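Local structure of copper-containing nitrite reductase (Hyphomicrobium denitrificans 1NES1, 6TFO) at residues V352-G357 with V404-D409. The protein probably reduces nitrite to nitric oxide at copper sites, taking electrons from cytochrome c, and is a member of the multicopper oxidase family. Numbering follows the deposited sequence.
Sequences VRIFFG and VDFKLD
Val-352 and Ile-354 pair antiparallel with Phe-406 and Val-404, each pair joined by two backbone hydrogen bonds, with the non-hydrogen-bonded pair Arg-353 and Asp-405 between them, their CA atoms 4.2 Å apart. The straightest of the four bonds runs from Val-352 N to Phe-406 O (2.8 Å, 173° at the hydrogen). On the face that carries Val-352, Ile-354, Val-404 and Phe-406, chi1 of 51° sets CG of Phe-406 between backbone N and carbonyl carbon, and the ring leans toward strand 351-360, lying alongside Val-352 and pointing the same way. Val-352 CB lies over one ring face near the rim, and its CG1 is 4.0 Å from Phe-406 CZ. Ile-354 CD1 meets the ring edge, 4.0 Å from Phe-406 CE1. The two strands are central in a sheet of the C-terminal cupredoxin-type domain, flanked by strands 293-302 and 374-377; Phe-295 and Phe-374 add to this apolar layer. An alanine in place of Phe-406 would probably open a gap beside Val-352 and leave the end of Ile-354 without its aromatic neighbour. Past the strand end Leu-408 is the centre of an inverse gamma turn, and the end of its side chain comes back toward strand 351-360, with Leu-408 CD1 3.6 Å from Val-352 CG2. On the other face, Arg-353 and Asp-405 do not join their charges: the guanidinium forms a salt bridge with Glu-294, while Asp-405 OD1 is hydrogen-bonded to His-376 ND1.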
loop_
_atom_site.group_PDB
_atom_site.type_symbol
_atom_site.label_atom_id
_atom_site.label_comp_id
_atom_site.label_asym_id
_atom_site.label_seq_id
_atom_site.Cartn_x
_atom_site.Cartn_y
_atom_site.Cartn_z
ATOM N N VAL C 352 2.951 41.864 -39.333
ATOM C CA VAL C 352 3.846 40.986 -38.539
ATOM C C VAL C 352 3.766 39.581 -39.138
ATOM O O VAL C 352 2.629 39.124 -39.442
ATOM C CB VAL C 352 3.417 40.995 -37.064
ATOM C CG1 VAL C 352 4.161 39.933 -36.267
ATOM C CG2 VAL C 352 3.598 42.375 -36.457
ATOM N N ARG C 353 4.916 38.942 -39.335
ATOM C CA ARG C 353 4.978 37.504 -39.699
ATOM C C ARG C 353 5.594 36.728 -38.526
ATOM O O ARG C 353 6.687 37.114 -38.062
ATOM C CB ARG C 353 5.776 37.255 -40.984
ATOM C CG ARG C 353 6.118 35.785 -41.173
ATOM C CD ARG C 353 6.490 35.410 -42.581
ATOM N NE ARG C 353 7.424 36.367 -43.121
ATOM C CZ ARG C 353 7.254 37.054 -44.239
ATOM N NH1 ARG C 353 8.186 37.905 -44.617
ATOM N NH2 ARG C 353 6.186 36.877 -44.993
ATOM N N ILE C 354 4.942 35.644 -38.101
ATOM C CA ILE C 354 5.513 34.657 -37.135
ATOM C C ILE C 354 5.817 33.358 -37.890
ATOM O O ILE C 354 4.871 32.742 -38.426
ATOM C CB ILE C 354 4.563 34.422 -35.950
ATOM C CG1 ILE C 354 4.171 35.735 -35.261
ATOM C CG2 ILE C 354 5.184 33.423 -34.988
ATOM C CD1 ILE C 354 3.114 35.598 -34.201
ATOM N N PHE C 355 7.100 32.990 -37.967
ATOM C CA PHE C 355 7.548 31.610 -38.270
ATOM C C PHE C 355 7.364 30.771 -37.000
ATOM O O PHE C 355 8.105 30.985 -36.016
ATOM C CB PHE C 355 9.007 31.586 -38.715
ATOM C CG PHE C 355 9.291 32.400 -39.942
ATOM C CD1 PHE C 355 8.946 31.925 -41.188
ATOM C CD2 PHE C 355 9.901 33.631 -39.842
ATOM C CE1 PHE C 355 9.203 32.680 -42.325
ATOM C CE2 PHE C 355 10.162 34.379 -40.979
ATOM C CZ PHE C 355 9.815 33.904 -42.218
ATOM N N PHE C 356 6.377 29.875 -37.015
ATOM C CA PHE C 356 5.967 29.046 -35.853
ATOM C C PHE C 356 6.140 27.571 -36.199
ATOM O O PHE C 356 5.490 27.092 -37.138
ATOM C CB PHE C 356 4.517 29.301 -35.442
ATOM C CG PHE C 356 4.079 28.444 -34.282
ATOM C CD1 PHE C 356 4.531 28.702 -33.003
ATOM C CD2 PHE C 356 3.246 27.355 -34.477
ATOM C CE1 PHE C 356 4.137 27.898 -31.941
ATOM C CE2 PHE C 356 2.857 26.552 -33.418
ATOM C CZ PHE C 356 3.308 26.820 -32.151
ATOM N N GLY C 357 6.966 26.878 -35.418
ATOM C CA GLY C 357 7.189 25.432 -35.576
ATOM C C GLY C 357 7.061 24.693 -34.261
ATOM O O GLY C 357 7.298 25.293 -33.211
ATOM N N VAL C 404 2.274 32.533 -40.194
ATOM C CA VAL C 404 1.061 33.373 -40.057
ATOM C C VAL C 404 1.520 34.824 -40.190
ATOM O O VAL C 404 2.646 35.126 -39.761
ATOM C CB VAL C 404 0.323 33.127 -38.729
ATOM C CG1 VAL C 404 -0.157 31.688 -38.612
ATOM C CG2 VAL C 404 1.168 33.521 -37.531
ATOM N N ASP C 405 0.687 35.672 -40.788
ATOM C CA ASP C 405 0.880 37.141 -40.740
ATOM C C ASP C 405 -0.462 37.798 -40.423
ATOM O O ASP C 405 -1.516 37.173 -40.625
ATOM C CB ASP C 405 1.565 37.660 -42.008
ATOM C CG ASP C 405 0.866 37.337 -43.320
ATOM O OD1 ASP C 405 -0.288 37.833 -43.521
ATOM O OD2 ASP C 405 1.490 36.605 -44.138
ATOM N N PHE C 406 -0.397 39.008 -39.900
ATOM C CA PHE C 406 -1.571 39.851 -39.596
ATOM C C PHE C 406 -1.076 41.293 -39.504
ATOM O O PHE C 406 0.150 41.514 -39.317
ATOM C CB PHE C 406 -2.252 39.351 -38.324
ATOM C CG PHE C 406 -1.304 39.168 -37.166
ATOM C CD1 PHE C 406 -0.616 37.978 -36.998
ATOM C CD2 PHE C 406 -1.083 40.198 -36.266
ATOM C CE1 PHE C 406 0.268 37.819 -35.948
ATOM C CE2 PHE C 406 -0.183 40.046 -35.227
ATOM C CZ PHE C 406 0.486 38.853 -35.068
ATOM N N LYS C 407 -1.989 42.246 -39.684
ATOM C CA LYS C 407 -1.702 43.689 -39.504
ATOM C C LYS C 407 -2.135 44.053 -38.099
ATOM O O LYS C 407 -3.263 43.692 -37.702
ATOM C CB LYS C 407 -2.403 44.604 -40.518
ATOM C CG LYS C 407 -1.741 45.968 -40.680
ATOM C CD LYS C 407 -2.591 47.033 -41.304
ATOM C CE LYS C 407 -1.774 48.236 -41.723
ATOM N NZ LYS C 407 -2.447 49.018 -42.787
ATOM N N LEU C 408 -1.239 44.727 -37.388
ATOM C CA LEU C 408 -1.549 45.326 -36.079
ATOM C C LEU C 408 -2.349 46.590 -36.354
ATOM O O LEU C 408 -1.745 47.647 -36.562
ATOM C CB LEU C 408 -0.236 45.586 -35.343
ATOM C CG LEU C 408 0.502 44.316 -34.932
ATOM C CD1 LEU C 408 1.851 44.658 -34.320
ATOM C CD2 LEU C 408 -0.359 43.500 -33.976
ATOM N N ASP C 409 -3.664 46.444 -36.403
ATOM C CA ASP C 409 -4.600 47.566 -36.654
ATOM C C ASP C 409 -4.519 48.507 -35.448
ATOM O O ASP C 409 -4.663 49.717 -35.642
ATOM C CB ASP C 409 -6.037 47.085 -36.901
ATOM C CG ASP C 409 -6.129 45.794 -37.700
ATOM O OD1 ASP C 409 -6.012 44.702 -37.092
ATOM O OD2 ASP C 409 -6.287 45.890 -38.923
#